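Local coordinates for protein amidase, hydantoinase/carbamoylase family (Paraburkholderia phymatum, PDB 6C0D) that probably hydrolyses N-carbamoyl-L-amino acids as a zinc-dependent, homodimeric amidase of the peptidase M20 family, at residues Thr215-Arg220 with Gln293-Asn298. Sequence-based numbering, arbitrary orientation.
Sequences TIVGIR and QFRDAN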
loop_
_atom_site.group_PDB
_atom_site.type_symbol
_atom_site.label_atom_id
_atom_site.label_comp_id
_atom_site.label_asym_id
_atom_site.label_seq_id
_atom_site.Cartn_x
_atom_site.Cartn_y
_atom_site.Cartn_z
ATOM N N THR A 215 -24.130 -12.288 -21.567
ATOM C CA THR A 215 -23.225 -11.237 -22.008
ATOM C C THR A 215 -21.921 -11.420 -21.252
ATOM O O THR A 215 -21.941 -11.742 -20.059
ATOM C CB THR A 215 -23.795 -9.847 -21.681
ATOM O OG1 THR A 215 -25.094 -9.708 -22.254
ATOM C CG2 THR A 215 -22.887 -8.735 -22.212
ATOM N N ILE A 216 -20.805 -11.216 -21.937
ATOM C CA ILE A 216 -19.504 -11.096 -21.281
ATOM C C ILE A 216 -19.288 -9.623 -20.934
ATOM O O ILE A 216 -19.376 -8.756 -21.811
ATOM C CB ILE A 216 -18.393 -11.641 -22.187
ATOM C CG1 ILE A 216 -18.647 -13.138 -22.447
ATOM C CG2 ILE A 216 -17.013 -11.413 -21.572
ATOM C CD1 ILE A 216 -17.682 -13.746 -23.470
ATOM N N VAL A 217 -19.039 -9.328 -19.652
ATOM C CA VAL A 217 -19.099 -7.935 -19.195
ATOM C C VAL A 217 -17.976 -7.126 -19.831
ATOM O O VAL A 217 -16.909 -7.652 -20.174
ATOM C CB VAL A 217 -19.017 -7.840 -17.656
ATOM C CG1 VAL A 217 -20.255 -8.490 -16.999
ATOM C CG2 VAL A 217 -17.722 -8.487 -17.175
ATOM N N GLY A 218 -18.239 -5.830 -20.036
ATOM C CA GLY A 218 -17.170 -4.905 -20.345
ATOM C C GLY A 218 -16.398 -4.525 -19.089
ATOM O O GLY A 218 -16.857 -4.768 -17.969
ATOM N N ILE A 219 -15.214 -3.940 -19.281
ATOM C CA ILE A 219 -14.285 -3.647 -18.179
ATOM C C ILE A 219 -13.709 -2.242 -18.336
ATOM O O ILE A 219 -13.402 -1.805 -19.453
ATOM C CB ILE A 219 -13.137 -4.682 -18.121
ATOM C CG1 ILE A 219 -13.712 -6.114 -18.035
ATOM C CG2 ILE A 219 -12.243 -4.423 -16.881
ATOM C CD1 ILE A 219 -12.685 -7.228 -18.228
ATOM N N ARG A 220 -13.539 -1.538 -17.202
ATOM C CA ARG A 220 -12.756 -0.311 -17.148
ATOM C C ARG A 220 -11.773 -0.410 -15.990
ATOM O O ARG A 220 -12.099 -0.979 -14.941
ATOM C CB ARG A 220 -13.635 0.930 -16.955
ATOM C CG ARG A 220 -14.485 1.273 -18.161
ATOM C CD ARG A 220 -13.618 1.693 -19.354
ATOM N NE ARG A 220 -14.455 2.178 -20.453
ATOM C CZ ARG A 220 -15.105 1.392 -21.315
ATOM N NH1 ARG A 220 -15.003 0.064 -21.256
ATOM N NH2 ARG A 220 -15.853 1.944 -22.253
ATOM N N GLN A 293 -11.217 -0.832 -10.600
ATOM C CA GLN A 293 -11.735 -1.590 -11.735
ATOM C C GLN A 293 -13.247 -1.598 -11.627
ATOM O O GLN A 293 -13.783 -1.608 -10.521
ATOM C CB GLN A 293 -11.212 -3.031 -11.725
ATOM C CG GLN A 293 -11.661 -3.879 -12.922
ATOM C CD GLN A 293 -11.174 -5.308 -12.772
ATOM O OE1 GLN A 293 -11.871 -6.148 -12.214
ATOM N NE2 GLN A 293 -9.954 -5.575 -13.234
ATOM N N PHE A 294 -13.944 -1.590 -12.765
ATOM C CA PHE A 294 -15.370 -1.877 -12.692
ATOM C C PHE A 294 -15.815 -2.574 -13.973
ATOM O O PHE A 294 -15.166 -2.482 -15.022
ATOM C CB PHE A 294 -16.233 -0.631 -12.390
ATOM C CG PHE A 294 -16.026 0.548 -13.319
ATOM C CD1 PHE A 294 -15.079 1.524 -13.015
ATOM C CD2 PHE A 294 -16.840 0.727 -14.443
ATOM C CE1 PHE A 294 -14.913 2.643 -13.837
ATOM C CE2 PHE A 294 -16.676 1.854 -15.277
ATOM C CZ PHE A 294 -15.714 2.809 -14.967
ATOM N N ARG A 295 -16.905 -3.330 -13.845
ATOM C CA ARG A 295 -17.399 -4.172 -14.934
ATOM C C ARG A 295 -18.913 -4.155 -14.941
ATOM O O ARG A 295 -19.546 -4.087 -13.887
ATOM C CB ARG A 295 -16.941 -5.637 -14.804
ATOM C CG ARG A 295 -15.444 -5.806 -14.535
ATOM C CD ARG A 295 -15.023 -7.277 -14.646
ATOM N NE ARG A 295 -13.694 -7.488 -14.065
ATOM C CZ ARG A 295 -12.865 -8.466 -14.417
ATOM N NH1 ARG A 295 -13.221 -9.331 -15.362
ATOM N NH2 ARG A 295 -11.669 -8.567 -13.844
ATOM N N ASP A 296 -19.489 -4.257 -16.142
ATOM C CA ASP A 296 -20.931 -4.353 -16.255
ATOM C C ASP A 296 -21.274 -4.906 -17.638
ATOM O O ASP A 296 -20.528 -4.717 -18.598
ATOM C CB ASP A 296 -21.602 -2.995 -16.043
ATOM C CG ASP A 296 -23.071 -3.131 -15.700
ATOM O OD1 ASP A 296 -23.368 -3.544 -14.552
ATOM O OD2 ASP A 296 -23.931 -2.869 -16.580
ATOM N N ALA A 297 -22.416 -5.580 -17.721
ATOM C CA ALA A 297 -22.872 -6.113 -19.006
ATOM C C ALA A 297 -23.581 -5.079 -19.868
ATOM O O ALA A 297 -23.790 -5.324 -21.067
ATOM C CB ALA A 297 -23.831 -7.284 -18.768
ATOM N N ASN A 298 -23.982 -3.943 -19.287
ATOM C CA ASN A 298 -24.803 -2.965 -19.985
ATOM C C ASN A 298 -23.930 -1.807 -20.461
ATOM O O ASN A 298 -23.388 -1.063 -19.620
ATOM C CB ASN A 298 -25.916 -2.461 -19.062
ATOM C CG ASN A 298 -26.923 -1.566 -19.782
ATOM O OD1 ASN A 298 -26.588 -0.484 -20.236
ATOM N ND2 ASN A 298 -28.166 -2.018 -19.869
#
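Gln293 lays its CG 4.0 Å from Ile219 CG2. Its OE1 takes two bonds from Arg295, from NE and NH2, both from the same face of the amide. Gln293 NE2 bonds Glu221 OE2 of its own chain and Ser282 OG of the second subunit. Phe294 forms an antiparallel hydrogen-bonded pair with Arg220. Arg220 N to Phe294 O and Phe294 N to Arg220 O are both 2.9 Å. Phe294 CG stands between its backbone N and carbonyl carbon (chi1 54°), and the ring lies against Arg220 CB. This is a CH-pi contact, Arg220 CB lying 3.7 Å from the Phe294 ring centroid. The Arg220 guanidinium goes on to salt bridges with Glu334 and Glu306. Arg295 runs beside Ile219, whose CD1 sits over one guanidinium face, 3.6 Å from Arg295 NH1. The side chains of Val217 and Arg295 cross at about a right angle, Val217 CG2 3.8 Å from Arg295 CB. Asp296 pairs with Gly218, whose N is 2.9 Å from Asp296 O. Asp296 OD2 accepts from Asn298 N, an Asx turn, and OD1 bonds Thr267. Ala297 CB packs on Thr215 CG2 at 3.9 Å. Asn298 N-caps helix 299-317, which covers the Phe294 and Arg220 face through Leu302. Strand 283-296 pairs antiparallel with strands 210-227 and 268-277, consistent with the dimerisation (lid) domain of M20 enzymes.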